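Long-range contacts in phospho-2-dehydro-3-deoxyheptonate aldolase (Francisella tularensis, PDB 3TQK), which probably catalyses the condensation of phosphoenolpyruvate with D-erythrose 4-phosphate to give DAHP, the first step of chorismate biosynthesis: residues I262-G267 with V296-N301; M88-E93 with N125-L130. All coordinates share one frame; numbering follows the deposited sequence.

Overall arrangement
Both interactions are buried and both reach the same eight-stranded parallel barrel, but at different layers. Interaction 1 joins strands 260-263 and 293-299 and the turn after the first of them. It is largely polar and holds two of the four protein ligands of the manganese ion. Interaction 2 sets strand 84-89 and the loop that follows it against helix 116-132 outside the barrel, and it is wholly apolar. The two centres lie about 17 Å apart. Arg89 connects them: it projects from segment 88-93 on the side away from the helix, and its NH2 makes a salt bridge to Glu299 OE2 at 3.4 Å. Tyr91 OH also packs on the Met297 methyl.

Interaction 1: residues I262-G267 with V296-N301; sequences IDCSHG and VMIESN. With MN (manganese (II) ion), chain B.
Glu299 OE1 overlaps one face of the His266 ring, 3.3 Å above its plane and toward the rim; the side chains cross at about a right angle. The ring and carboxylate planes are 51° apart. Both residues bind the manganese ion: His266 NE2 at 2.2 Å and Glu299 OE2 at 2.0 Å. Ser265 OG, anti to its backbone N (chi1 -162°), donates to Glu299 OE1 over 2.6 Å, on the anti side of the carboxylate. A water accepts from His266 N and donates to the same OE1. Asp263 is a second-shell residue. Its OD2 accepts from His266 ND1 at 2.7 Å, nearly in the ring plane, which, with the metal bond at NE2, fixes the ring's rotation. Its OD1 takes Ser265 N, closing an Asx turn, and touches CB of Met297, a selenomethionine. The strands pair in parallel through Met297 N to Ile262 O (3.0 Å) and Cys264 N to Met297 O (2.9 Å). Cys58 and Asp322 also bind the metal. Val296 and Ile262 face helix 276-289. Strand 51-56 pairs with strand 293-299 and closes the barrel; the manganese site lies at the C-terminal ends of the strands, as TIM-barrel active sites do.

Interaction 2: residues M88-E93 with N125-L130; sequences MRVYFE and NLLSDL
Val90 meets three leucines of helix 116-132, and every contact between the two segments is apolar. The methyl contacts come first. Val90 CG2 and Leu130 CD1 meet tip to tip at 3.6 Å. Val90 CG1, anti to the backbone N (chi1 -163°), reaches Leu126 CD2 at 3.9 Å. Leu127 slides past Val90 in the opposite direction and lays CD2 against Val90 CB at 4.0 Å. The valine thus presses both methyls into the leucine cluster, which occupies one side of the helix.

The aromatic contacts are made by the rim of Phe92. Leu126 CD2 lies 4.1 Å from Phe92 CE1, near the ring plane. Leu127 CD1 approaches the other flank at Phe92 CE2, 4.0 Å away, also near that plane. The ring edge therefore points at the helix, and Leu126 and Leu127 each touch both Val90 and Phe92.

The selenium contact is single: Met88, a selenomethionine with an extended side chain, brings SE to 4.3 Å from Leu130 CD2. Helix 63-80 and Cys137 of strand 137-140 help enclose this apolar layer. Met88 at the strand end, then Val90 and Phe92 in the loop after it, point to the helix, while Arg89 and Tyr91 turn to the barrel interior. This continues the strand-to-outer-helix packing of a TIM barrel, here in a class-I DAHP synthase.

Interaction 1: residues I262-G267 with V296-N301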
ATOM      1  N   ILE A 262       5.837  19.150   9.294  1.00 24.85           N
ATOM      2  CA  ILE A 262       7.185  18.737   8.907  1.00 26.39           C
ATOM      3  C   ILE A 262       7.805  17.754   9.913  1.00 27.00           C
ATOM      4  O   ILE A 262       7.885  18.024  11.101  1.00 27.06           O
ATOM      5  CB  ILE A 262       8.117  19.953   8.710  1.00 27.70           C
ATOM      6  CG1 ILE A 262       7.449  20.988   7.797  1.00 27.12           C
ATOM      7  CG2 ILE A 262       9.460  19.507   8.118  1.00 29.01           C
ATOM      8  CD1 ILE A 262       8.277  22.207   7.510  1.00 28.13           C
ATOM      9  N   ASP A 263       8.247  16.611   9.414  1.00 27.97           N
ATOM     10  CA  ASP A 263       8.968  15.631  10.226  1.00 29.15           C
ATOM     11  C   ASP A 263      10.394  16.125  10.378  1.00 31.59           C
ATOM     12  O   ASP A 263      11.071  16.315   9.378  1.00 33.09           O
ATOM     13  CB  ASP A 263       8.951  14.271   9.522  1.00 28.64           C
ATOM     14  CG  ASP A 263       9.402  13.115  10.426  1.00 30.03           C
ATOM     15  OD1 ASP A 263      10.062  13.365  11.460  1.00 30.74           O
ATOM     16  OD2 ASP A 263       9.095  11.944  10.088  1.00 30.11           O
ATOM     17  N   CYS A 264      10.853  16.363  11.606  1.00 32.72           N
ATOM     18  CA  CYS A 264      12.253  16.740  11.816  1.00 35.44           C
ATOM     19  C   CYS A 264      13.214  15.553  11.664  1.00 36.78           C
ATOM     20  O   CYS A 264      14.429  15.752  11.560  1.00 38.87           O
ATOM     21  CB  CYS A 264      12.467  17.345  13.205  1.00 36.22           C
ATOM     22  SG  CYS A 264      11.461  18.778  13.540  1.00 35.92           S
ATOM     23  N   SER A 265      12.672  14.336  11.673  1.00 35.84           N
ATOM     24  CA  SER A 265      13.470  13.113  11.686  1.00 36.95           C
ATOM     25  C   SER A 265      13.442  12.407  10.322  1.00 37.22           C
ATOM     26  O   SER A 265      13.158  13.028   9.297  1.00 37.11           O
ATOM     27  CB  SER A 265      12.940  12.184  12.789  1.00 36.07           C
ATOM     28  OG  SER A 265      13.890  11.198  13.130  1.00 36.08           O
ATOM     29  N   HIS A 266      13.743  11.110  10.328  1.00 38.12           N
ATOM     30  CA  HIS A 266      13.775  10.271   9.116  1.00 38.55           C
ATOM     31  C   HIS A 266      14.538  10.937   7.969  1.00 39.99           C
ATOM     32  O   HIS A 266      15.702  11.293   8.139  1.00 41.10           O
ATOM     33  CB  HIS A 266      12.355   9.834   8.737  1.00 36.72           C
ATOM     34  CG  HIS A 266      11.644   9.143   9.857  1.00 35.96           C
ATOM     35  ND1 HIS A 266      10.662   9.758  10.605  1.00 36.40           N
ATOM     36  CD2 HIS A 266      11.821   7.915  10.401  1.00 36.39           C
ATOM     37  CE1 HIS A 266      10.241   8.923  11.540  1.00 36.41           C
ATOM     38  NE2 HIS A 266      10.939   7.803  11.445  1.00 36.24           N
ATOM     39  N   GLY A 267      13.898  11.120   6.820  1.00 39.63           N
ATOM     40  CA  GLY A 267      14.589  11.678   5.658  1.00 41.32           C
ATOM     41  C   GLY A 267      15.102  13.101   5.818  1.00 42.43           C
ATOM     42  O   GLY A 267      16.068  13.491   5.153  1.00 44.40           O
ATOM     43  N   VAL A 296       5.054  19.820  13.671  1.00 25.00           N
ATOM     44  CA  VAL A 296       6.287  19.082  13.461  1.00 25.93           C
ATOM     45  C   VAL A 296       6.195  17.703  14.111  1.00 25.80           C
ATOM     46  O   VAL A 296       5.312  17.453  14.941  1.00 24.48           O
ATOM     47  CB  VAL A 296       7.506  19.849  14.009  1.00 27.58           C
ATOM     48  CG1 VAL A 296       7.663  21.175  13.279  1.00 28.09           C
ATOM     49  CG2 VAL A 296       7.385  20.075  15.526  1.00 27.47           C
HETATM   50  N   MSE A 297       7.084  16.805  13.696  1.00 26.87           N
HETATM   51  CA  MSE A 297       7.269  15.517  14.370  1.00 27.47           C
HETATM   52  C   MSE A 297       8.687  15.448  14.887  1.00 28.78           C
HETATM   53  O   MSE A 297       9.615  15.855  14.200  1.00 29.72           O
HETATM   54  CB  MSE A 297       7.053  14.347  13.423  1.00 27.25           C
HETATM   55  CG  MSE A 297       5.865  14.490  12.488  1.00 28.64           C
HETATM   56 SE   MSE A 297       5.410  12.775  11.662  1.00 34.06          SE
HETATM   57  CE  MSE A 297       4.993  11.765  13.293  1.00 30.46           C
ATOM     58  N   ILE A 298       8.843  14.933  16.102  1.00 29.13           N
ATOM     59  CA  ILE A 298      10.147  14.740  16.713  1.00 30.62           C
ATOM     60  C   ILE A 298      10.220  13.310  17.220  1.00 31.03           C
ATOM     61  O   ILE A 298       9.265  12.820  17.822  1.00 29.67           O
ATOM     62  CB  ILE A 298      10.326  15.657  17.923  1.00 31.57           C
ATOM     63  CG1 ILE A 298      10.246  17.123  17.509  1.00 31.29           C
ATOM     64  CG2 ILE A 298      11.648  15.352  18.640  1.00 32.78           C
ATOM     65  CD1 ILE A 298      10.098  18.050  18.690  1.00 31.45           C
ATOM     66  N   GLU A 299      11.340  12.638  16.968  1.00 32.78           N
ATOM     67  CA  GLU A 299      11.563  11.291  17.495  1.00 33.49           C
ATOM     68  C   GLU A 299      12.402  11.413  18.760  1.00 34.93           C
ATOM     69  O   GLU A 299      13.545  11.862  18.721  1.00 36.30           O
ATOM     70  CB  GLU A 299      12.199  10.360  16.444  1.00 34.33           C
ATOM     71  CG  GLU A 299      11.166   9.779  15.459  1.00 33.88           C
ATOM     72  CD  GLU A 299      11.734   8.744  14.483  1.00 35.75           C
ATOM     73  OE1 GLU A 299      12.827   8.960  13.908  1.00 37.13           O
ATOM     74  OE2 GLU A 299      11.056   7.712  14.271  1.00 35.53           O
ATOM     75  N   SER A 300      11.795  11.046  19.884  1.00 34.76           N
ATOM     76  CA  SER A 300      12.324  11.359  21.204  1.00 36.51           C
ATOM     77  C   SER A 300      12.141  10.182  22.158  1.00 37.29           C
ATOM     78  O   SER A 300      11.158   9.448  22.061  1.00 36.08           O
ATOM     79  CB  SER A 300      11.585  12.591  21.748  1.00 36.19           C
ATOM     80  OG  SER A 300      11.773  12.762  23.144  1.00 35.62           O
ATOM     81  N   ASN A 301      13.072  10.011  23.089  1.00 39.60           N
ATOM     82  CA  ASN A 301      12.963   8.935  24.093  1.00 40.67           C
ATOM     83  C   ASN A 301      13.668   9.343  25.389  1.00 42.88           C
ATOM     84  O   ASN A 301      14.113  10.480  25.520  1.00 43.33           O
ATOM     85  CB  ASN A 301      13.536   7.615  23.536  1.00 41.04           C
ATOM     86  CG  ASN A 301      12.725   6.374  23.959  1.00 41.30           C
ATOM     87  OD1 ASN A 301      12.218   6.278  25.086  1.00 41.20           O
ATOM     88  ND2 ASN A 301      12.618   5.412  23.045  1.00 41.41           N
TER
HETATM   89 MN    MN B1001      11.223   6.174  12.956  1.00 38.04          MN
HETATM   90  O   HOH W   1      14.617   8.588  11.671  1.00  8.35           O

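Interaction 2: residues M88-E93 with N125-L130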
HETATM    1  N   MSE A  88       1.389  12.689  21.911  1.00 23.52           N
HETATM    2  CA  MSE A  88       2.420  11.680  22.057  1.00 24.71           C
HETATM    3  C   MSE A  88       2.396  10.635  20.964  1.00 23.43           C
HETATM    4  O   MSE A  88       1.360  10.051  20.664  1.00 21.99           O
HETATM    5  CB  MSE A  88       2.346  10.929  23.359  1.00 26.18           C
HETATM    6  CG  MSE A  88       3.435   9.850  23.348  1.00 29.27           C
HETATM    7 SE   MSE A  88       3.845   9.330  25.047  1.00 36.48          SE
HETATM    8  CE  MSE A  88       4.887   7.681  24.756  1.00 31.66           C
ATOM      9  N   ARG A  89       3.585  10.371  20.444  1.00 23.89           N
ATOM     10  CA  ARG A  89       3.800   9.419  19.376  1.00 23.95           C
ATOM     11  C   ARG A  89       3.816   8.011  19.963  1.00 24.20           C
ATOM     12  O   ARG A  89       4.676   7.674  20.789  1.00 25.65           O
ATOM     13  CB  ARG A  89       5.132   9.766  18.712  1.00 24.78           C
ATOM     14  CG  ARG A  89       5.509   8.972  17.505  1.00 25.40           C
ATOM     15  CD  ARG A  89       6.990   9.193  17.179  1.00 27.53           C
ATOM     16  NE  ARG A  89       7.425   8.110  16.315  1.00 29.37           N
ATOM     17  CZ  ARG A  89       7.330   8.111  14.991  1.00 29.35           C
ATOM     18  NH1 ARG A  89       6.873   9.171  14.345  1.00 28.73           N
ATOM     19  NH2 ARG A  89       7.720   7.040  14.305  1.00 31.72           N
ATOM     20  N   VAL A  90       2.850   7.196  19.556  1.00 23.32           N
ATOM     21  CA  VAL A  90       2.743   5.829  20.048  1.00 24.13           C
ATOM     22  C   VAL A  90       2.670   4.890  18.846  1.00 24.57           C
ATOM     23  O   VAL A  90       1.581   4.457  18.448  1.00 23.42           O
ATOM     24  CB  VAL A  90       1.502   5.650  20.966  1.00 24.01           C
ATOM     25  CG1 VAL A  90       1.628   4.381  21.784  1.00 23.71           C
ATOM     26  CG2 VAL A  90       1.321   6.855  21.888  1.00 23.77           C
ATOM     27  N   TYR A  91       3.836   4.589  18.265  1.00 26.15           N
ATOM     28  CA  TYR A  91       3.910   3.808  17.026  1.00 27.07           C
ATOM     29  C   TYR A  91       4.190   2.341  17.286  1.00 28.60           C
ATOM     30  O   TYR A  91       5.018   1.999  18.123  1.00 30.06           O
ATOM     31  CB  TYR A  91       4.959   4.384  16.086  1.00 27.39           C
ATOM     32  CG  TYR A  91       4.434   5.522  15.241  1.00 28.42           C
ATOM     33  CD1 TYR A  91       3.734   6.579  15.816  1.00 28.86           C
ATOM     34  CD2 TYR A  91       4.622   5.543  13.866  1.00 31.29           C
ATOM     35  CE1 TYR A  91       3.247   7.621  15.055  1.00 28.95           C
ATOM     36  CE2 TYR A  91       4.137   6.599  13.091  1.00 32.21           C
ATOM     37  CZ  TYR A  91       3.451   7.637  13.699  1.00 30.52           C
ATOM     38  OH  TYR A  91       2.968   8.695  12.950  1.00 32.13           O
ATOM     39  N   PHE A  92       3.503   1.470  16.558  1.00 29.36           N
ATOM     40  CA  PHE A  92       3.581   0.035  16.840  1.00 31.49           C
ATOM     41  C   PHE A  92       4.163  -0.783  15.686  1.00 32.99           C
ATOM     42  O   PHE A  92       4.029  -2.007  15.659  1.00 33.14           O
ATOM     43  CB  PHE A  92       2.198  -0.495  17.217  1.00 30.76           C
ATOM     44  CG  PHE A  92       1.653   0.085  18.489  1.00 30.54           C
ATOM     45  CD1 PHE A  92       2.314  -0.109  19.689  1.00 30.82           C
ATOM     46  CD2 PHE A  92       0.484   0.837  18.483  1.00 30.34           C
ATOM     47  CE1 PHE A  92       1.817   0.418  20.871  1.00 30.99           C
ATOM     48  CE2 PHE A  92      -0.017   1.359  19.663  1.00 30.56           C
ATOM     49  CZ  PHE A  92       0.653   1.152  20.855  1.00 30.56           C
ATOM     50  N   GLU A  93       4.831  -0.112  14.753  1.00 34.64           N
ATOM     51  CA  GLU A  93       5.359  -0.778  13.568  1.00 36.43           C
ATOM     52  C   GLU A  93       6.588  -0.029  13.036  1.00 37.45           C
ATOM     53  O   GLU A  93       6.633   1.199  13.031  1.00 37.46           O
ATOM     54  CB  GLU A  93       4.254  -0.879  12.503  1.00 35.83           C
ATOM     55  CG  GLU A  93       4.472  -1.928  11.399  1.00 38.95           C
ATOM     56  CD  GLU A  93       4.881  -1.329  10.041  1.00 43.56           C
ATOM     57  OE1 GLU A  93       5.421  -0.194   9.996  1.00 46.99           O
ATOM     58  OE2 GLU A  93       4.660  -2.001   9.007  1.00 46.56           O
ATOM     59  N   ASN A 125      -4.111  -1.330  25.558  1.00 22.81           N
ATOM     60  CA  ASN A 125      -3.995  -1.017  26.984  1.00 24.70           C
ATOM     61  C   ASN A 125      -3.039   0.147  27.225  1.00 24.40           C
ATOM     62  O   ASN A 125      -3.267   0.968  28.111  1.00 25.14           O
ATOM     63  CB  ASN A 125      -3.593  -2.247  27.829  1.00 26.53           C
ATOM     64  CG  ASN A 125      -4.232  -2.240  29.228  1.00 28.95           C
ATOM     65  OD1 ASN A 125      -4.466  -1.187  29.801  1.00 31.43           O
ATOM     66  ND2 ASN A 125      -4.522  -3.420  29.764  1.00 31.11           N
ATOM     67  N   LEU A 126      -1.982   0.234  26.427  1.00 23.59           N
ATOM     68  CA  LEU A 126      -1.070   1.376  26.513  1.00 24.06           C
ATOM     69  C   LEU A 126      -1.788   2.685  26.142  1.00 22.93           C
ATOM     70  O   LEU A 126      -1.708   3.690  26.858  1.00 23.24           O
ATOM     71  CB  LEU A 126       0.144   1.167  25.603  1.00 23.69           C
ATOM     72  CG  LEU A 126       1.175   2.296  25.575  1.00 23.91           C
ATOM     73  CD1 LEU A 126       1.663   2.655  26.985  1.00 23.79           C
ATOM     74  CD2 LEU A 126       2.327   1.897  24.676  1.00 22.58           C
ATOM     75  N   LEU A 127      -2.498   2.655  25.024  1.00 21.93           N
ATOM     76  CA  LEU A 127      -3.245   3.821  24.570  1.00 21.09           C
ATOM     77  C   LEU A 127      -4.326   4.213  25.561  1.00 22.10           C
ATOM     78  O   LEU A 127      -4.551   5.404  25.797  1.00 22.88           O
ATOM     79  CB  LEU A 127      -3.852   3.560  23.203  1.00 20.10           C
ATOM     80  CG  LEU A 127      -2.852   3.541  22.061  1.00 19.25           C
ATOM     81  CD1 LEU A 127      -3.524   2.910  20.859  1.00 19.39           C
ATOM     82  CD2 LEU A 127      -2.320   4.955  21.736  1.00 18.49           C
ATOM     83  N   SER A 128      -4.985   3.230  26.167  1.00 23.24           N
ATOM     84  CA  SER A 128      -5.957   3.523  27.224  1.00 24.09           C
ATOM     85  C   SER A 128      -5.276   4.279  28.363  1.00 25.51           C
ATOM     86  O   SER A 128      -5.759   5.331  28.765  1.00 26.39           O
ATOM     87  CB  SER A 128      -6.613   2.245  27.739  1.00 24.96           C
ATOM     88  OG  SER A 128      -7.581   2.521  28.739  1.00 26.66           O
ATOM     89  N   ASP A 129      -4.146   3.759  28.844  1.00 25.98           N
ATOM     90  CA  ASP A 129      -3.395   4.379  29.941  1.00 27.56           C
ATOM     91  C   ASP A 129      -2.933   5.812  29.647  1.00 27.11           C
ATOM     92  O   ASP A 129      -3.095   6.701  30.479  1.00 27.37           O
ATOM     93  CB  ASP A 129      -2.176   3.514  30.340  1.00 28.30           C
ATOM     94  CG  ASP A 129      -2.579   2.174  30.960  1.00 29.71           C
ATOM     95  OD1 ASP A 129      -3.773   1.999  31.249  1.00 31.23           O
ATOM     96  OD2 ASP A 129      -1.715   1.290  31.147  1.00 28.42           O
ATOM     97  N   LEU A 130      -2.361   6.025  28.466  1.00 26.52           N
ATOM     98  CA  LEU A 130      -1.841   7.340  28.090  1.00 26.32           C
ATOM     99  C   LEU A 130      -2.943   8.403  27.987  1.00 26.15           C
ATOM    100  O   LEU A 130      -2.812   9.495  28.558  1.00 26.90           O
ATOM    101  CB  LEU A 130      -1.073   7.248  26.776  1.00 25.09           C
ATOM    102  CG  LEU A 130       0.212   6.413  26.826  1.00 25.99           C
ATOM    103  CD1 LEU A 130       0.748   6.191  25.421  1.00 25.37           C
ATOM    104  CD2 LEU A 130       1.249   7.086  27.685  1.00 27.48           C
TER